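Local coordinates for protein ArsC family reductase (Pseudomonas aeruginosa, PDB 1RW1) that probably acts as a glutathione-dependent thiol reductase of the ArsC family, built on a thioredoxin fold, at residues A16-W19 against L20-K24; L94-G97 against G98-L101. All coordinates share one frame; numbering follows the deposited sequence.

Contact 1 (16-19 with 20-24) is the C-terminal end of helix 11-22, and contact 2 (94-97 with 98-101) is the tip of the hairpin of strands 93-95 and 100-102. Their centres lie 16 Å apart, yet they share neighbours: Tyr109 of helix 106-113 touches Ala16 and Leu20 of the first and Leu94 and Leu101 of the second, and Leu4 of strand 2-6 meets Leu20 and Leu94. Each has two buried residues and a more exposed remainder. Contact 1 combines helical i to i+4 bonds with a Trp-His stack, whereas contact 2 relies on cross-strand backbone bonds and aliphatic packing, with Glu95 and Thr100 bonded to residues of helix 39-49.

Contact 1. Residues A16-W19 against L20-K24; sequences ARTW and LDEHK
Four backbone bonds of i to i+4 spacing join residues 16-19 to 20-23 along the last two turns of the helix, from Leu20 N to Ala16 O (2.9 Å) through His23 N to Trp19 O (3.0 Å), where the N-H...O angle has fallen to 149°. Lys24 N to Asp21 O (3.0 Å) is one of the two bonds back into the last turn that, with the positive phi of Lys24, define a Schellman motif. Trp19 CG is anti to the backbone N (chi1 -166°), which swings the indole outward with its six-membered ring leaning toward the C-terminal end, where its face meets the imidazole of His23. The Trp19 six-membered ring and the His23 ring stack face to face, centroids 3.7 Å apart and planes inclined by 23°; CE1 of His23 comes within 3.2 Å of Trp19 CE2. The same imidazole gives its ND1 proton to Trp19 O (2.8 Å), an acceptor lying almost in the imidazole plane. Trp19 O is thus gripped by two donors of one residue, His23 N and ND1, arriving from opposite faces of the carbonyl plane. Leu20 CD2 lies 4.1 Å from Trp19 CE3, and the side chain packs on Leu4, Tyr109 and Leu113. On the polar flank a water donates to Asp21 OD2 (2.7 Å) and, by a long bond, to Thr18 OG1, which is also hydrogen-bonded to Lys14 O. Tyr27 OH, on the following strand of the beta-alpha-beta unit, hydrogen-bonds both Arg17 NE and Asp21 OD1, linking two residues whose charged atoms do not touch. Stacking on one side and the ND1 bond at its edge together fix the rotation of the imidazole; the bond requires the proton on ND1, and Trp19 O and Asp21 O find donors where the helix ends.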
ATOM      1  N   ALA A  16      -3.007   1.196 -12.079  1.00  6.73           N
ATOM      2  CA  ALA A  16      -2.210   0.000 -11.847  1.00  7.01           C
ATOM      3  C   ALA A  16      -2.954  -1.245 -12.313  1.00  6.67           C
ATOM      4  O   ALA A  16      -2.356  -2.136 -12.925  1.00  7.23           O
ATOM      5  CB  ALA A  16      -1.860  -0.117 -10.374  1.00  7.43           C
ATOM      6  N   ARG A  17      -4.253  -1.329 -12.014  1.00  6.35           N
ATOM      7  CA  ARG A  17      -5.020  -2.481 -12.465  1.00  6.75           C
ATOM      8  C   ARG A  17      -5.144  -2.514 -13.972  1.00  6.79           C
ATOM      9  O   ARG A  17      -5.128  -3.590 -14.569  1.00  7.31           O
ATOM     10  CB  ARG A  17      -6.397  -2.537 -11.824  1.00  6.51           C
ATOM     11  CG  ARG A  17      -6.286  -2.783 -10.325  1.00  6.88           C
ATOM     12  CD  ARG A  17      -7.613  -3.080  -9.645  1.00  7.85           C
ATOM     13  NE  ARG A  17      -8.049  -4.432  -9.931  1.00  7.77           N
ATOM     14  CZ  ARG A  17      -9.114  -4.981  -9.386  1.00  8.87           C
ATOM     15  NH1 ARG A  17      -9.865  -4.284  -8.556  1.00 10.56           N
ATOM     16  NH2 ARG A  17      -9.428  -6.233  -9.682  1.00 11.30           N
ATOM     17  N   THR A  18      -5.277  -1.362 -14.619  1.00  6.10           N
ATOM     18  CA  THR A  18      -5.275  -1.359 -16.070  1.00  6.42           C
ATOM     19  C   THR A  18      -3.956  -1.907 -16.609  1.00  6.42           C
ATOM     20  O   THR A  18      -3.967  -2.699 -17.560  1.00  7.42           O
ATOM     21  CB  THR A  18      -5.612   0.043 -16.601  1.00  6.72           C
ATOM     22  OG1 THR A  18      -6.874   0.468 -16.084  1.00  7.37           O
ATOM     23  CG2 THR A  18      -5.803   0.035 -18.106  1.00  7.19           C
ATOM     24  N   TRP A  19      -2.836  -1.500 -16.034  1.00  6.90           N
ATOM     25  CA  TRP A  19      -1.542  -2.039 -16.435  1.00  7.60           C
ATOM     26  C   TRP A  19      -1.531  -3.568 -16.271  1.00  7.69           C
ATOM     27  O   TRP A  19      -1.195  -4.310 -17.216  1.00  7.91           O
ATOM     28  CB  TRP A  19      -0.424  -1.352 -15.640  1.00  8.13           C
ATOM     29  CG  TRP A  19       0.947  -1.587 -16.208  1.00  9.42           C
ATOM     30  CD1 TRP A  19       1.683  -0.715 -16.950  1.00 10.37           C
ATOM     31  CD2 TRP A  19       1.746  -2.775 -16.088  1.00  9.32           C
ATOM     32  NE1 TRP A  19       2.873  -1.287 -17.324  1.00 11.68           N
ATOM     33  CE2 TRP A  19       2.929  -2.558 -16.822  1.00 11.15           C
ATOM     34  CE3 TRP A  19       1.556  -4.016 -15.487  1.00  9.93           C
ATOM     35  CZ2 TRP A  19       3.923  -3.526 -16.942  1.00 12.52           C
ATOM     36  CZ3 TRP A  19       2.540  -4.979 -15.609  1.00 10.98           C
ATOM     37  CH2 TRP A  19       3.706  -4.733 -16.342  1.00 12.35           C
ATOM     38  N   LEU A  20      -1.873  -4.043 -15.083  1.00  7.26           N
ATOM     39  CA  LEU A  20      -1.823  -5.474 -14.803  1.00  7.52           C
ATOM     40  C   LEU A  20      -2.776  -6.263 -15.714  1.00  7.07           C
ATOM     41  O   LEU A  20      -2.408  -7.295 -16.288  1.00  8.24           O
ATOM     42  CB  LEU A  20      -2.189  -5.728 -13.344  1.00  7.22           C
ATOM     43  CG  LEU A  20      -1.158  -5.255 -12.320  1.00  8.21           C
ATOM     44  CD1 LEU A  20      -1.776  -5.221 -10.947  1.00  9.20           C
ATOM     45  CD2 LEU A  20       0.088  -6.124 -12.343  1.00  9.14           C
ATOM     46  N   ASP A  21      -4.005  -5.783 -15.830  1.00  7.06           N
ATOM     47  CA  ASP A  21      -5.027  -6.469 -16.596  1.00  7.36           C
ATOM     48  C   ASP A  21      -4.626  -6.540 -18.067  1.00  7.20           C
ATOM     49  O   ASP A  21      -4.763  -7.586 -18.702  1.00  8.60           O
ATOM     50  CB  ASP A  21      -6.372  -5.752 -16.460  1.00  7.20           C
ATOM     51  CG  ASP A  21      -6.965  -5.799 -15.052  1.00  6.98           C
ATOM     52  OD1 ASP A  21      -6.576  -6.685 -14.264  1.00  7.90           O
ATOM     53  OD2 ASP A  21      -7.858  -4.969 -14.760  1.00  7.51           O
ATOM     54  N   GLU A  22      -4.079  -5.450 -18.606  1.00  7.65           N
ATOM     55  CA  GLU A  22      -3.685  -5.422 -19.998  1.00  7.99           C
ATOM     56  C   GLU A  22      -2.479  -6.316 -20.273  1.00  9.16           C
ATOM     57  O   GLU A  22      -2.328  -6.850 -21.375  1.00 11.27           O
ATOM     58  CB  GLU A  22      -3.476  -4.002 -20.469  1.00  8.99           C
ATOM     59  CG  GLU A  22      -4.791  -3.258 -20.588  1.00  8.89           C
ATOM     60  CD  GLU A  22      -5.706  -3.774 -21.693  1.00  8.46           C
ATOM     61  OE1 GLU A  22      -5.196  -4.135 -22.764  1.00  9.75           O
ATOM     62  OE2 GLU A  22      -6.954  -3.796 -21.489  1.00 10.18           O
ATOM     63  N   HIS A  23      -1.618  -6.494 -19.283  1.00  8.63           N
ATOM     64  CA  HIS A  23      -0.508  -7.416 -19.405  1.00 10.28           C
ATOM     65  C   HIS A  23      -0.889  -8.855 -19.034  1.00 10.53           C
ATOM     66  O   HIS A  23      -0.032  -9.727 -19.028  1.00 13.33           O
ATOM     67  CB  HIS A  23       0.665  -6.926 -18.578  1.00 10.99           C
ATOM     68  CG  HIS A  23       1.382  -5.774 -19.209  1.00 12.67           C
ATOM     69  ND1 HIS A  23       1.053  -4.461 -18.955  1.00 14.03           N
ATOM     70  CD2 HIS A  23       2.413  -5.739 -20.082  1.00 15.22           C
ATOM     71  CE1 HIS A  23       1.851  -3.664 -19.641  1.00 16.55           C
ATOM     72  NE2 HIS A  23       2.682  -4.415 -20.338  1.00 15.81           N
ATOM     73  N   LYS A  24      -2.169  -9.100 -18.762  1.00 10.37           N
ATOM     74  CA  LYS A  24      -2.719 -10.443 -18.521  1.00 11.64           C
ATOM     75  C   LYS A  24      -2.089 -11.095 -17.296  1.00 11.82           C
ATOM     76  O   LYS A  24      -1.916 -12.310 -17.231  1.00 14.15           O
ATOM     77  CB  LYS A  24      -2.617 -11.344 -19.766  1.00 13.92           C
ATOM     78  CG  LYS A  24      -3.371 -10.784 -20.951  1.00 18.32           C
ATOM     79  CD  LYS A  24      -3.374 -11.772 -22.093  1.00 24.58           C
ATOM     80  CE  LYS A  24      -3.902 -11.164 -23.372  1.00 33.56           C
ATOM     81  NZ  LYS A  24      -4.299 -12.227 -24.339  1.00 39.49           N
TER
HETATM   82  O   HOH W   1      -8.374  -2.362 -15.346  1.00  7.19           O

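Contact 2. Residues L94-G97 against G98-L101; sequences LELG and GRTL
Three backbone hydrogen bonds tie Leu94-Leu96 to Arg99-Leu101. Leu94 and Leu101 form the hydrogen-bonded antiparallel pair, exchanging Leu94 N to Leu101 O (2.8 Å) and Leu101 N to Leu94 O (2.9 Å), both donors lying in the acceptor's carbonyl plane. Nearer the turn, Leu96 N meets Arg99 O at 2.9 Å, the C=O...N angle opening to 171°. Glu95 and Thr100 make the intervening non-hydrogen-bonded pair, and Thr100 CA adds a CA-H...O contact to Leu94 O (3.1 Å). Apolar contacts gather on the Leu96 side. Its CD1 rests over the centre of one face of the Arg99 guanidinium, 4.0 Å from CZ, and also meets Leu101 CG at 3.9 Å; helix 106-113 backs this group, with Ala112 against Leu96 and Arg99. Arg99 CG sits between its backbone N and carbonyl carbon (chi1 62°), and the chain then runs extended to NE, bringing the face of the guanidinium over Leu96 CD1. On the face opposite Leu94 and Leu101, in the Glu95 conformer described, Glu95 CG and Thr100 CG2 lie side by side at 3.5 Å, while the carboxylate turns to Arg44, Trp45 and Tyr5 and the hydroxyl to Glu48 and His49. Leu96 to Arg99 form the loop, with Gly97 and Gly98 at its tip, where the backbone angles of Gly97 (phi 122°) call for glycine. This edge beta hairpin closes the four-stranded mixed sheet of a thioredoxin fold.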
ATOM      1  N   LEU A  94       1.869  -4.194  -4.147  1.00  6.85           N
ATOM      2  CA  LEU A  94       1.800  -5.373  -5.002  1.00  6.91           C
ATOM      3  C   LEU A  94       2.819  -6.373  -4.497  1.00  7.43           C
ATOM      4  O   LEU A  94       4.026  -6.089  -4.502  1.00  8.62           O
ATOM      5  CB  LEU A  94       2.088  -5.013  -6.448  1.00  7.56           C
ATOM      6  CG  LEU A  94       2.165  -6.189  -7.434  1.00  8.77           C
ATOM      7  CD1 LEU A  94       0.864  -6.984  -7.512  1.00  9.61           C
ATOM      8  CD2 LEU A  94       2.541  -5.669  -8.816  1.00 11.20           C
ATOM      9  N   GLU A  95       2.336  -7.535  -4.052  1.00  8.05           N
ATOM     10  CA  GLU A  95       3.172  -8.635  -3.578  1.00  8.67           C
ATOM     11  C   GLU A  95       3.518  -9.547  -4.736  1.00  9.25           C
ATOM     12  O   GLU A  95       2.644 -10.063  -5.412  1.00 10.45           O
ATOM     13  CB  GLU A  95       2.489  -9.340  -2.417  0.50 10.57           C
ATOM     14  CG  GLU A  95       2.530  -8.465  -1.169  0.50 10.99           C
ATOM     15  CD  GLU A  95       1.944  -9.140   0.030  0.50 10.77           C
ATOM     16  OE1 GLU A  95       1.183 -10.117  -0.137  0.50 10.93           O
ATOM     17  OE2 GLU A  95       2.260  -8.697   1.143  0.50  6.56           O
ATOM     18  N   LEU A  96       4.811  -9.709  -4.954  1.00 10.14           N
ATOM     19  CA  LEU A  96       5.363 -10.436  -6.085  1.00 11.68           C
ATOM     20  C   LEU A  96       5.916 -11.810  -5.702  1.00 13.76           C
ATOM     21  O   LEU A  96       6.343 -12.575  -6.557  1.00 17.53           O
ATOM     22  CB  LEU A  96       6.502  -9.623  -6.712  1.00 12.97           C
ATOM     23  CG  LEU A  96       6.089  -8.275  -7.294  1.00 14.66           C
ATOM     24  CD1 LEU A  96       7.310  -7.419  -7.554  1.00 17.47           C
ATOM     25  CD2 LEU A  96       5.261  -8.462  -8.544  1.00 17.43           C
ATOM     26  N   GLY A  97       5.930 -12.114  -4.417  1.00 15.56           N
ATOM     27  CA  GLY A  97       6.517 -13.352  -3.943  1.00 18.84           C
ATOM     28  C   GLY A  97       7.620 -13.053  -2.946  1.00 24.15           C
ATOM     29  O   GLY A  97       7.395 -13.046  -1.744  1.00 31.68           O
ATOM     30  N   GLY A  98       8.814 -12.770  -3.432  1.00 27.13           N
ATOM     31  CA  GLY A  98       9.907 -12.445  -2.535  1.00 27.20           C
ATOM     32  C   GLY A  98       9.969 -10.979  -2.135  1.00 24.21           C
ATOM     33  O   GLY A  98      10.768 -10.606  -1.270  1.00 25.90           O
ATOM     34  N   ARG A  99       9.137 -10.142  -2.748  1.00 19.42           N
ATOM     35  CA  ARG A  99       9.233  -8.715  -2.531  1.00 16.49           C
ATOM     36  C   ARG A  99       7.971  -8.016  -2.968  1.00 12.53           C
ATOM     37  O   ARG A  99       7.062  -8.645  -3.516  1.00 13.38           O
ATOM     38  CB  ARG A  99      10.438  -8.158  -3.279  1.00 20.59           C
ATOM     39  CG  ARG A  99      10.394  -8.320  -4.781  1.00 26.10           C
ATOM     40  CD  ARG A  99      11.595  -7.679  -5.478  1.00 30.05           C
ATOM     41  NE  ARG A  99      11.485  -7.692  -6.934  1.00 29.39           N
ATOM     42  CZ  ARG A  99      11.188  -6.633  -7.683  1.00 29.14           C
ATOM     43  NH1 ARG A  99      10.957  -5.445  -7.130  1.00 24.46           N
ATOM     44  NH2 ARG A  99      11.112  -6.764  -9.001  1.00 31.20           N
ATOM     45  N   THR A 100       7.917  -6.719  -2.689  1.00 10.98           N
ATOM     46  CA  THR A 100       6.729  -5.939  -2.975  1.00  9.87           C
ATOM     47  C   THR A 100       7.078  -4.633  -3.670  1.00  8.53           C
ATOM     48  O   THR A 100       8.196  -4.110  -3.530  1.00  9.42           O
ATOM     49  CB  THR A 100       5.906  -5.627  -1.706  1.00 12.23           C
ATOM     50  OG1 THR A 100       6.670  -4.827  -0.809  1.00 12.73           O
ATOM     51  CG2 THR A 100       5.591  -6.879  -0.941  1.00 17.94           C
ATOM     52  N   LEU A 101       6.103  -4.109  -4.405  1.00  8.13           N
ATOM     53  CA  LEU A 101       6.174  -2.766  -4.953  1.00  7.87           C
ATOM     54  C   LEU A 101       5.137  -1.896  -4.251  1.00  7.47           C
ATOM     55  O   LEU A 101       3.999  -2.304  -4.075  1.00  7.79           O
ATOM     56  CB  LEU A 101       5.903  -2.767  -6.453  1.00  8.51           C
ATOM     57  CG  LEU A 101       6.934  -3.505  -7.304  1.00 10.78           C
ATOM     58  CD1 LEU A 101       6.503  -3.566  -8.755  1.00 11.63           C
ATOM     59  CD2 LEU A 101       8.298  -2.852  -7.185  1.00 12.67           C
TER